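Local coordinates for ABC transporter, substrate binding protein (Mannopine) (Agrobacterium fabrum, PDB 5L9S) that serves as the periplasmic solute-binding component of an ABC transporter, probably for mannopine uptake, and is captured here in its open, unliganded form, at residues W59-D64 with I238-G243; V5-T10 with V34-G39; D80-C85 with C99-A104; M1-V6 with A244-N249. One frame throughout, in Å; residues are numbered along the deposited sequence.

Interaction 1. Residues W59-D64 with I238-G243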
# COMPACT_ATOMS: atom_id res chain seq x y z
N TRP A 59 -5.01 -22.80 7.66
CA TRP A 59 -5.15 -21.36 7.85
C TRP A 59 -6.56 -20.84 7.59
O TRP A 59 -7.27 -21.38 6.73
CB TRP A 59 -4.16 -20.61 6.96
CG TRP A 59 -2.70 -20.93 7.10
CD1 TRP A 59 -2.11 -21.76 8.01
CD2 TRP A 59 -1.65 -20.41 6.28
NE1 TRP A 59 -0.75 -21.79 7.80
CE2 TRP A 59 -0.44 -20.97 6.76
CE3 TRP A 59 -1.60 -19.51 5.19
CZ2 TRP A 59 0.80 -20.68 6.17
CZ3 TRP A 59 -0.38 -19.21 4.61
CH2 TRP A 59 0.81 -19.77 5.12
N ASP A 60 -6.97 -19.80 8.33
CA ASP A 60 -8.27 -19.15 8.22
C ASP A 60 -8.14 -17.83 7.45
O ASP A 60 -8.99 -17.50 6.62
CB ASP A 60 -8.83 -18.85 9.62
CG ASP A 60 -9.13 -20.08 10.45
OD1 ASP A 60 -10.07 -20.80 10.11
OD2 ASP A 60 -8.45 -20.28 11.47
N LEU A 61 -7.09 -17.05 7.78
CA LEU A 61 -6.83 -15.73 7.21
C LEU A 61 -5.38 -15.56 6.85
O LEU A 61 -4.52 -16.19 7.46
CB LEU A 61 -7.21 -14.62 8.22
CG LEU A 61 -8.65 -14.50 8.70
CD1 LEU A 61 -8.73 -13.65 9.94
CD2 LEU A 61 -9.56 -13.95 7.62
N TYR A 62 -5.11 -14.69 5.88
CA TYR A 62 -3.76 -14.28 5.48
C TYR A 62 -3.77 -12.86 4.92
O TYR A 62 -4.81 -12.40 4.43
CB TYR A 62 -3.06 -15.29 4.54
CG TYR A 62 -3.51 -15.30 3.10
CD1 TYR A 62 -4.66 -15.99 2.72
CD2 TYR A 62 -2.77 -14.66 2.11
CE1 TYR A 62 -5.07 -16.03 1.38
CE2 TYR A 62 -3.18 -14.68 0.77
CZ TYR A 62 -4.32 -15.38 0.41
OH TYR A 62 -4.75 -15.41 -0.90
N LEU A 63 -2.65 -12.15 5.05
CA LEU A 63 -2.54 -10.81 4.49
C LEU A 63 -1.84 -10.87 3.14
O LEU A 63 -0.93 -11.66 2.94
CB LEU A 63 -1.76 -9.86 5.43
CG LEU A 63 -2.27 -9.69 6.87
CD1 LEU A 63 -1.28 -8.89 7.68
CD2 LEU A 63 -3.63 -9.01 6.91
N ASP A 64 -2.25 -10.00 2.21
CA ASP A 64 -1.62 -9.85 0.90
C ASP A 64 -1.93 -8.48 0.33
O ASP A 64 -2.93 -7.89 0.72
CB ASP A 64 -2.06 -10.96 -0.09
CG ASP A 64 -1.00 -11.36 -1.12
OD1 ASP A 64 -0.03 -10.58 -1.32
OD2 ASP A 64 -1.14 -12.44 -1.72
N ILE A 238 -6.99 -8.30 4.29
CA ILE A 238 -7.13 -9.48 5.15
C ILE A 238 -8.04 -10.38 4.34
O ILE A 238 -9.19 -10.02 4.11
CB ILE A 238 -7.76 -9.19 6.56
CG1 ILE A 238 -7.22 -7.88 7.20
CG2 ILE A 238 -7.62 -10.42 7.51
CD1 ILE A 238 -8.22 -7.15 8.14
N ALA A 239 -7.53 -11.52 3.86
CA ALA A 239 -8.33 -12.45 3.05
C ALA A 239 -8.69 -13.71 3.84
O ALA A 239 -7.92 -14.17 4.67
CB ALA A 239 -7.58 -12.81 1.79
N LEU A 240 -9.89 -14.24 3.57
CA LEU A 240 -10.44 -15.45 4.19
C LEU A 240 -10.20 -16.64 3.26
O LEU A 240 -10.67 -16.62 2.12
CB LEU A 240 -11.95 -15.27 4.50
CG LEU A 240 -12.75 -16.48 5.05
CD1 LEU A 240 -12.30 -16.87 6.46
CD2 LEU A 240 -14.23 -16.17 5.08
N VAL A 241 -9.38 -17.61 3.72
CA VAL A 241 -8.99 -18.83 3.00
C VAL A 241 -10.20 -19.69 2.69
O VAL A 241 -11.04 -19.93 3.57
CB VAL A 241 -7.89 -19.62 3.76
CG1 VAL A 241 -7.65 -21.00 3.13
CG2 VAL A 241 -6.59 -18.83 3.82
N ARG A 242 -10.30 -20.13 1.42
CA ARG A 242 -11.39 -20.95 0.91
C ARG A 242 -11.70 -22.12 1.83
O ARG A 242 -10.88 -23.04 1.98
CB ARG A 242 -11.14 -21.39 -0.53
CG ARG A 242 -12.40 -21.35 -1.37
CD ARG A 242 -12.10 -21.74 -2.80
NE ARG A 242 -12.42 -20.67 -3.73
CZ ARG A 242 -13.13 -20.82 -4.84
NH1 ARG A 242 -13.59 -22.02 -5.18
NH2 ARG A 242 -13.38 -19.78 -5.63
N GLY A 243 -12.85 -22.02 2.49
CA GLY A 243 -13.35 -23.01 3.43
C GLY A 243 -12.49 -23.11 4.68
O GLY A 243 -12.09 -24.21 5.06
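Strands 61-64 and 238-240 run antiparallel, their axes approaching to 4.7 Å with an angle of 139° between their directions, so the pairing is markedly twisted. Tyr62 and Ala239 form the hydrogen-bonded pair. Ala239 N donates an almost straight bond to Tyr62 O (2.9 Å, 173°), arriving nearly along the C=O axis, and Tyr62 N returns a bond of 3.1 Å to Ala239 O. The non-hydrogen-bonded pairs Leu61-Leu240 and Leu63-Ile238 flank it. Beyond the Leu61-Leu240 pair, Val241 N bonds to Asp60 O at 2.9 Å, from above the carbonyl plane.

On the face carrying both leucine pairs, the CD2 methyl of Leu61 lies across Ile238 CG2 (4.0 Å) and Leu240 CB, while Leu63 and Ile238 lie alongside each other, CD2 of the former 3.8 Å from CG1 of the latter. Helix 247-258 covers Leu61 through Ala250, Leu253 and Ile254. On the other face, Tyr62 takes the crowded first torsion (chi1 76°), with CG between the backbone N and the carbonyl carbon. Its ring thereby lies over Ala239 CB, which sits toward the rim of one face, and its CD1 edge meets Val241 CG2 at 3.6 Å. Asp60 turns its carboxylate away from this contact, toward the backbone N-H groups of Asn246 and Val6.

An antiparallel strand entering a largely parallel lobe sheet is consistent with the type II periplasmic-binding-protein fold. The contact combines main-chain bonding with apolar packing on both faces, and the two N-H groups at the buried Asp60 carboxylate probably stabilise its charge.

Interaction 2. Residues V5-T10 with V34-G39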
# COMPACT_ATOMS: atom_id res chain seq x y z
N VAL A 5 -8.27 -18.90 15.89
CA VAL A 5 -8.19 -18.34 14.53
C VAL A 5 -6.73 -18.42 14.12
O VAL A 5 -5.87 -17.97 14.88
CB VAL A 5 -8.65 -16.86 14.38
CG1 VAL A 5 -8.78 -16.50 12.91
CG2 VAL A 5 -9.95 -16.57 15.10
N VAL A 6 -6.46 -18.92 12.91
CA VAL A 6 -5.09 -18.97 12.39
C VAL A 6 -4.94 -17.95 11.25
O VAL A 6 -5.65 -18.04 10.26
CB VAL A 6 -4.57 -20.40 12.06
CG1 VAL A 6 -5.57 -21.23 11.29
CG2 VAL A 6 -3.20 -20.36 11.37
N ILE A 7 -4.06 -16.97 11.45
CA ILE A 7 -3.77 -15.90 10.50
C ILE A 7 -2.29 -15.93 10.08
O ILE A 7 -1.42 -16.09 10.93
CB ILE A 7 -4.24 -14.48 11.02
CG1 ILE A 7 -4.10 -13.38 9.92
CG2 ILE A 7 -3.56 -14.06 12.33
CD1 ILE A 7 -4.88 -12.09 10.15
N ALA A 8 -2.02 -15.75 8.76
CA ALA A 8 -0.65 -15.68 8.24
C ALA A 8 -0.27 -14.24 7.88
O ALA A 8 -1.06 -13.52 7.25
CB ALA A 8 -0.48 -16.59 7.05
N THR A 9 0.93 -13.82 8.30
CA THR A 9 1.50 -12.49 8.07
C THR A 9 2.96 -12.68 7.60
O THR A 9 3.43 -13.83 7.57
CB THR A 9 1.44 -11.61 9.37
OG1 THR A 9 2.37 -12.08 10.35
CG2 THR A 9 0.05 -11.51 9.97
N THR A 10 3.67 -11.57 7.26
CA THR A 10 5.08 -11.61 6.87
C THR A 10 5.98 -11.79 8.10
O THR A 10 7.18 -12.06 7.95
CB THR A 10 5.50 -10.40 6.04
OG1 THR A 10 5.21 -9.21 6.77
CG2 THR A 10 4.88 -10.39 4.66
N VAL A 34 -5.65 -16.29 18.96
CA VAL A 34 -5.14 -15.93 17.63
C VAL A 34 -3.76 -16.58 17.44
O VAL A 34 -2.81 -16.20 18.12
CB VAL A 34 -5.12 -14.40 17.32
CG1 VAL A 34 -4.86 -14.16 15.85
CG2 VAL A 34 -6.42 -13.72 17.75
N VAL A 35 -3.70 -17.57 16.54
CA VAL A 35 -2.50 -18.32 16.16
C VAL A 35 -1.94 -17.63 14.91
O VAL A 35 -2.64 -17.52 13.90
CB VAL A 35 -2.79 -19.83 15.92
CG1 VAL A 35 -1.50 -20.62 15.66
CG2 VAL A 35 -3.54 -20.45 17.10
N THR A 36 -0.69 -17.14 15.00
CA THR A 36 -0.01 -16.44 13.89
C THR A 36 1.05 -17.29 13.21
O THR A 36 1.85 -17.95 13.88
CB THR A 36 0.55 -15.09 14.34
OG1 THR A 36 1.33 -15.25 15.52
CG2 THR A 36 -0.52 -14.07 14.56
N VAL A 37 1.05 -17.28 11.87
CA VAL A 37 2.00 -18.01 11.03
C VAL A 37 2.79 -17.01 10.18
O VAL A 37 2.21 -16.06 9.64
CB VAL A 37 1.31 -19.12 10.20
CG1 VAL A 37 2.32 -19.93 9.41
CG2 VAL A 37 0.49 -20.04 11.09
N SER A 38 4.13 -17.16 10.11
CA SER A 38 4.98 -16.25 9.34
C SER A 38 5.52 -16.88 8.04
O SER A 38 5.74 -18.10 7.99
CB SER A 38 6.10 -15.68 10.21
OG SER A 38 7.33 -16.38 10.08
N GLY A 39 5.68 -16.03 7.02
CA GLY A 39 6.20 -16.40 5.71
C GLY A 39 6.18 -15.23 4.75
O GLY A 39 5.51 -14.23 5.02
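Val34 lies near the start of strand 33-38, the second strand of a beta-alpha-beta unit in which strands 4-9 and 33-38, joined by helix 12-30, pair in parallel at one edge of the sheet in this lobe. Val34 CG1, anti to the backbone N (chi1 -168°), lies beside Ile7 CG2 at 3.8 Å, and Phe23 of the crossover helix packs against both residues. Val35 uses its two backbone polar atoms toward the first strand: its N donates to Val5 O at 2.8 Å and its O accepts from Ile7 N, both bonds running close to the C=O axis. Thr36 returns to the face of Val34 and sets CG2 beside the same Ile7 methyl, so that Ile7 CG2 rests between two neighbours from the facing strand. The Thr36 hydroxyl instead meets Arg19 of the helix.

Val37 repeats the pattern of Val35, its N donating to Ile7 O and its O accepting from Thr9 N in line with the carbonyl (C=O...N 178°). On the side chain's face, Val37 CG2 crosses Val6 CG2 obliquely at 3.7 Å, and Trp59 packs on both Val6 and Val37. At Ser38 the strand ends, with CB on the face of Thr9. Gly39 N gives the longest and most bent of the five bonds, 3.2 Å to Thr9 O at 137°. Finally, Gly39 O receives a nearly straight CA-H...O contact from Thr10 CA, at 3.2 Å.

Interaction 3. Residues D80-C85 with C99-A104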
# COMPACT_ATOMS: atom_id res chain seq x y z
N ASP A 80 -15.37 -15.19 -1.25
CA ASP A 80 -15.91 -13.91 -1.72
C ASP A 80 -16.54 -13.23 -0.49
O ASP A 80 -17.53 -13.72 0.06
CB ASP A 80 -16.95 -14.16 -2.82
CG ASP A 80 -17.42 -12.94 -3.59
OD1 ASP A 80 -17.14 -11.81 -3.13
OD2 ASP A 80 -18.12 -13.11 -4.61
N LEU A 81 -15.93 -12.13 -0.04
CA LEU A 81 -16.37 -11.40 1.14
C LEU A 81 -17.54 -10.45 0.90
O LEU A 81 -18.12 -9.98 1.87
CB LEU A 81 -15.19 -10.66 1.77
CG LEU A 81 -14.43 -11.39 2.87
CD1 LEU A 81 -13.34 -12.30 2.27
CD2 LEU A 81 -13.78 -10.39 3.81
N SER A 82 -17.87 -10.16 -0.38
CA SER A 82 -18.95 -9.27 -0.86
C SER A 82 -20.23 -9.27 0.01
O SER A 82 -20.71 -8.20 0.37
CB SER A 82 -19.29 -9.57 -2.31
OG SER A 82 -18.18 -9.29 -3.15
N ASP A 83 -20.74 -10.45 0.38
CA ASP A 83 -21.92 -10.56 1.25
C ASP A 83 -21.65 -9.98 2.66
O ASP A 83 -22.40 -9.11 3.11
CB ASP A 83 -22.52 -11.99 1.30
CG ASP A 83 -21.62 -13.19 1.62
OD1 ASP A 83 -20.39 -12.98 1.83
OD2 ASP A 83 -22.14 -14.33 1.62
N PHE A 84 -20.54 -10.41 3.31
CA PHE A 84 -20.08 -9.96 4.63
C PHE A 84 -19.83 -8.44 4.68
O PHE A 84 -20.09 -7.79 5.69
CB PHE A 84 -18.80 -10.73 5.02
CG PHE A 84 -17.95 -10.12 6.12
CD1 PHE A 84 -18.19 -10.42 7.45
CD2 PHE A 84 -16.90 -9.26 5.80
CE1 PHE A 84 -17.40 -9.85 8.46
CE2 PHE A 84 -16.13 -8.68 6.81
CZ PHE A 84 -16.38 -8.98 8.13
N CYS A 85 -19.28 -7.90 3.58
CA CYS A 85 -18.90 -6.52 3.33
C CYS A 85 -20.02 -5.50 3.46
O CYS A 85 -19.75 -4.34 3.77
CB CYS A 85 -18.24 -6.43 1.96
SG CYS A 85 -16.65 -7.29 1.85
N CYS A 99 -13.69 -2.86 2.07
CA CYS A 99 -14.18 -4.24 2.14
C CYS A 99 -14.64 -4.66 0.74
O CYS A 99 -15.70 -4.23 0.27
CB CYS A 99 -15.30 -4.37 3.18
SG CYS A 99 -15.32 -5.96 4.06
N THR A 100 -13.82 -5.48 0.08
CA THR A 100 -14.10 -5.98 -1.27
C THR A 100 -14.21 -7.50 -1.31
O THR A 100 -14.12 -8.17 -0.27
CB THR A 100 -13.05 -5.48 -2.23
OG1 THR A 100 -11.81 -6.13 -1.94
CG2 THR A 100 -12.91 -3.96 -2.23
N ARG A 101 -14.39 -8.05 -2.52
CA ARG A 101 -14.48 -9.48 -2.79
C ARG A 101 -13.28 -10.26 -2.22
O ARG A 101 -13.46 -11.29 -1.57
CB ARG A 101 -14.57 -9.68 -4.31
CG ARG A 101 -14.48 -11.14 -4.79
CD ARG A 101 -14.57 -11.22 -6.29
NE ARG A 101 -14.65 -12.58 -6.80
CZ ARG A 101 -14.67 -12.88 -8.10
NH1 ARG A 101 -14.58 -11.92 -9.02
NH2 ARG A 101 -14.75 -14.14 -8.50
N GLY A 102 -12.09 -9.73 -2.45
CA GLY A 102 -10.84 -10.35 -2.04
C GLY A 102 -10.41 -10.17 -0.61
O GLY A 102 -9.49 -10.86 -0.16
N GLY A 103 -11.04 -9.24 0.10
CA GLY A 103 -10.71 -9.01 1.50
C GLY A 103 -10.95 -7.62 2.04
O GLY A 103 -11.36 -6.72 1.30
N ALA A 104 -10.69 -7.45 3.36
CA ALA A 104 -10.87 -6.20 4.09
C ALA A 104 -9.56 -5.45 4.10
O ALA A 104 -8.53 -6.08 4.22
CB ALA A 104 -11.32 -6.48 5.51
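Asp80 OD1 is gripped by two donors, both from Ser82. The Ser82 hydroxyl OG donates at 2.7 Å to the syn lone pair of OD1, whereas Ser82 N, 3.3 Å from OD1, comes from above the carboxylate plane. This is a capping arrangement at the start of the short, weakly bonded helix 82-85, and it holds the carboxylate in one rotation, with CG anti to the backbone N (chi1 -169°). The facing segment makes a tight two-residue hairpin turn, closed by Thr100 and Gly103 with Arg101 and Gly102 at its tip.

Helix start and turn are joined by a single main-chain hydrogen bond. Leu81 N donates to Arg101 O at 3.0 Å, very straight (175°), in the carbonyl plane and on a lone pair. The extended Arg101 side chain crosses Asp80 obliquely, its CG 3.2 Å from Asp80 OD1. The opposite charges are near without forming a salt bridge, Asp80 OD2 lying well out of the guanidinium plane; the guanidinium has a cation-pi partner in Phe75. Behind the bond, Leu81 CB presses on Thr100 O at 3.4 Å and Leu81 CD2 lies 4.1 Å from Gly103 CA.

At the far end lie Cys85 and Cys99, a pair seen as a disulfide in a structure of this protein. Here the two SG atoms are 2.9 Å apart, close but longer than a covalent S-S bond. Cys85 SG also touches Thr100 O. Helix 247-258 packs on Phe84, whose ring forms a sulfur-aromatic contact with Cys99: Phe84 CE2 lies 4.0 Å from Cys99 SG, the sulfur approaching obliquely.

Interaction 4. Residues M1-V6 with A244-N249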
# COMPACT_ATOMS: atom_id res chain seq x y z
N MET A 1 -15.62 -25.25 21.43
CA MET A 1 -15.57 -24.79 22.83
C MET A 1 -14.11 -24.62 23.36
O MET A 1 -13.86 -24.64 24.57
CB MET A 1 -16.43 -25.69 23.74
CG MET A 1 -17.93 -25.71 23.39
SD MET A 1 -18.85 -24.15 23.59
CE MET A 1 -19.00 -24.07 25.38
N GLU A 2 -13.16 -24.45 22.42
CA GLU A 2 -11.71 -24.25 22.58
C GLU A 2 -11.26 -23.44 21.33
O GLU A 2 -10.25 -23.75 20.69
CB GLU A 2 -10.96 -25.60 22.72
CG GLU A 2 -11.36 -26.69 21.73
CD GLU A 2 -10.58 -27.98 21.84
OE1 GLU A 2 -10.78 -28.73 22.82
OE2 GLU A 2 -9.77 -28.25 20.91
N GLN A 3 -12.06 -22.39 21.02
CA GLN A 3 -11.99 -21.53 19.85
C GLN A 3 -10.68 -20.81 19.64
O GLN A 3 -10.07 -20.29 20.58
CB GLN A 3 -13.15 -20.52 19.83
CG GLN A 3 -14.52 -21.12 19.46
CD GLN A 3 -14.47 -22.45 18.71
OE1 GLN A 3 -14.78 -23.52 19.26
NE2 GLN A 3 -14.09 -22.41 17.43
N ARG A 4 -10.26 -20.79 18.37
CA ARG A 4 -9.05 -20.20 17.82
C ARG A 4 -9.25 -19.71 16.38
O ARG A 4 -10.29 -19.99 15.76
CB ARG A 4 -7.84 -21.16 17.93
CG ARG A 4 -8.05 -22.53 17.28
CD ARG A 4 -6.89 -23.47 17.54
NE ARG A 4 -6.37 -24.02 16.29
CZ ARG A 4 -5.07 -24.18 16.00
NH1 ARG A 4 -4.14 -23.84 16.89
NH2 ARG A 4 -4.70 -24.68 14.83
N VAL A 5 -8.27 -18.90 15.89
CA VAL A 5 -8.19 -18.34 14.53
C VAL A 5 -6.73 -18.42 14.12
O VAL A 5 -5.87 -17.97 14.88
CB VAL A 5 -8.65 -16.86 14.38
CG1 VAL A 5 -8.78 -16.50 12.91
CG2 VAL A 5 -9.95 -16.57 15.10
N VAL A 6 -6.46 -18.92 12.91
CA VAL A 6 -5.09 -18.97 12.39
C VAL A 6 -4.94 -17.95 11.25
O VAL A 6 -5.65 -18.04 10.26
CB VAL A 6 -4.57 -20.40 12.06
CG1 VAL A 6 -5.57 -21.23 11.29
CG2 VAL A 6 -3.20 -20.36 11.37
N ALA A 244 -12.18 -21.97 5.30
CA ALA A 244 -11.35 -21.89 6.50
C ALA A 244 -11.95 -22.77 7.63
O ALA A 244 -13.18 -22.86 7.72
CB ALA A 244 -11.27 -20.45 6.95
N PRO A 245 -11.12 -23.46 8.46
CA PRO A 245 -11.71 -24.29 9.54
C PRO A 245 -12.59 -23.52 10.54
O PRO A 245 -13.67 -23.98 10.89
CB PRO A 245 -10.49 -24.94 10.21
CG PRO A 245 -9.33 -24.12 9.81
CD PRO A 245 -9.64 -23.51 8.48
N ASN A 246 -12.12 -22.33 10.97
CA ASN A 246 -12.76 -21.43 11.92
C ASN A 246 -13.27 -20.16 11.21
O ASN A 246 -12.99 -19.05 11.65
CB ASN A 246 -11.78 -21.07 13.06
CG ASN A 246 -10.90 -22.21 13.54
OD1 ASN A 246 -9.85 -22.50 12.95
ND2 ASN A 246 -11.28 -22.84 14.63
N ARG A 247 -14.06 -20.36 10.13
CA ARG A 247 -14.65 -19.32 9.26
C ARG A 247 -15.33 -18.17 10.04
O ARG A 247 -15.02 -17.00 9.80
CB ARG A 247 -15.64 -19.96 8.26
CG ARG A 247 -15.82 -19.16 6.96
CD ARG A 247 -17.17 -19.40 6.28
NE ARG A 247 -18.25 -18.66 6.94
CZ ARG A 247 -18.96 -17.69 6.37
NH1 ARG A 247 -18.73 -17.33 5.11
NH2 ARG A 247 -19.90 -17.06 7.06
N GLU A 248 -16.24 -18.53 10.96
CA GLU A 248 -17.03 -17.62 11.80
C GLU A 248 -16.15 -16.74 12.68
O GLU A 248 -16.30 -15.51 12.68
CB GLU A 248 -18.07 -18.41 12.64
CG GLU A 248 -17.77 -19.90 12.86
CD GLU A 248 -18.91 -20.88 12.60
OE1 GLU A 248 -19.99 -20.72 13.21
OE2 GLU A 248 -18.68 -21.85 11.84
N ASN A 249 -15.20 -17.37 13.39
CA ASN A 249 -14.24 -16.74 14.28
C ASN A 249 -13.30 -15.83 13.52
O ASN A 249 -12.90 -14.80 14.05
CB ASN A 249 -13.43 -17.79 15.02
CG ASN A 249 -14.13 -18.48 16.16
OD1 ASN A 249 -15.08 -17.96 16.77
ND2 ASN A 249 -13.60 -19.62 16.53
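Met1 begins an exposed N-terminal tail that leads into strand 4-9 and passes the N-terminus of helix 247-258, where Asn246 occupies the N-cap position. The Met1 amino group folds back on its own tail: N bonds to Gln3 OE1 at 2.9 Å, in the plane of the carbonyl. The Gln3 side chain is bent sharply at chi2 (-21°), and it crosses that of Asn249 at about a right angle, with the two amide planes 45° apart.

Arg4 turns its side chain away from the helix and meets it chiefly with its backbone carbonyl. Arg4 O sits against Asn246, 3.3 Å from CB and 3.2 Å from CG, and Asn249 CB also lies near this same oxygen, at 3.9 Å. Farther round the helix, Arg247 turns outward to a salt bridge with Glu79.

Val5 supplies the apolar part. Its CG2, anti to the carbonyl carbon, crosses Asn249 obliquely, 3.7 Å from Asn249 CB and 3.6 Å from Asn249 O.

Interactions 1 and 2 belong to one sheet: strand 4-9 lies between strands 33-38 and 61-65, and the antiparallel strand 224-240 follows. Interaction 1 is wholly buried, interaction 2 is more open on its edge-strand side, and both rest on regular main-chain bonding. Interaction 3 joins the same sheet through the start of strand 103-116, with Ala104 bonded to Ile238, but relies on one backbone bond, a capped turn and a cysteine pair. Interaction 4 lies farthest from the chain centre and is the smallest, made of amide, carbonyl and valine-methyl packing. Asp60 ties interactions 1, 2 and 4 together, and helix 247-258, part of interaction 4, packs on the other three.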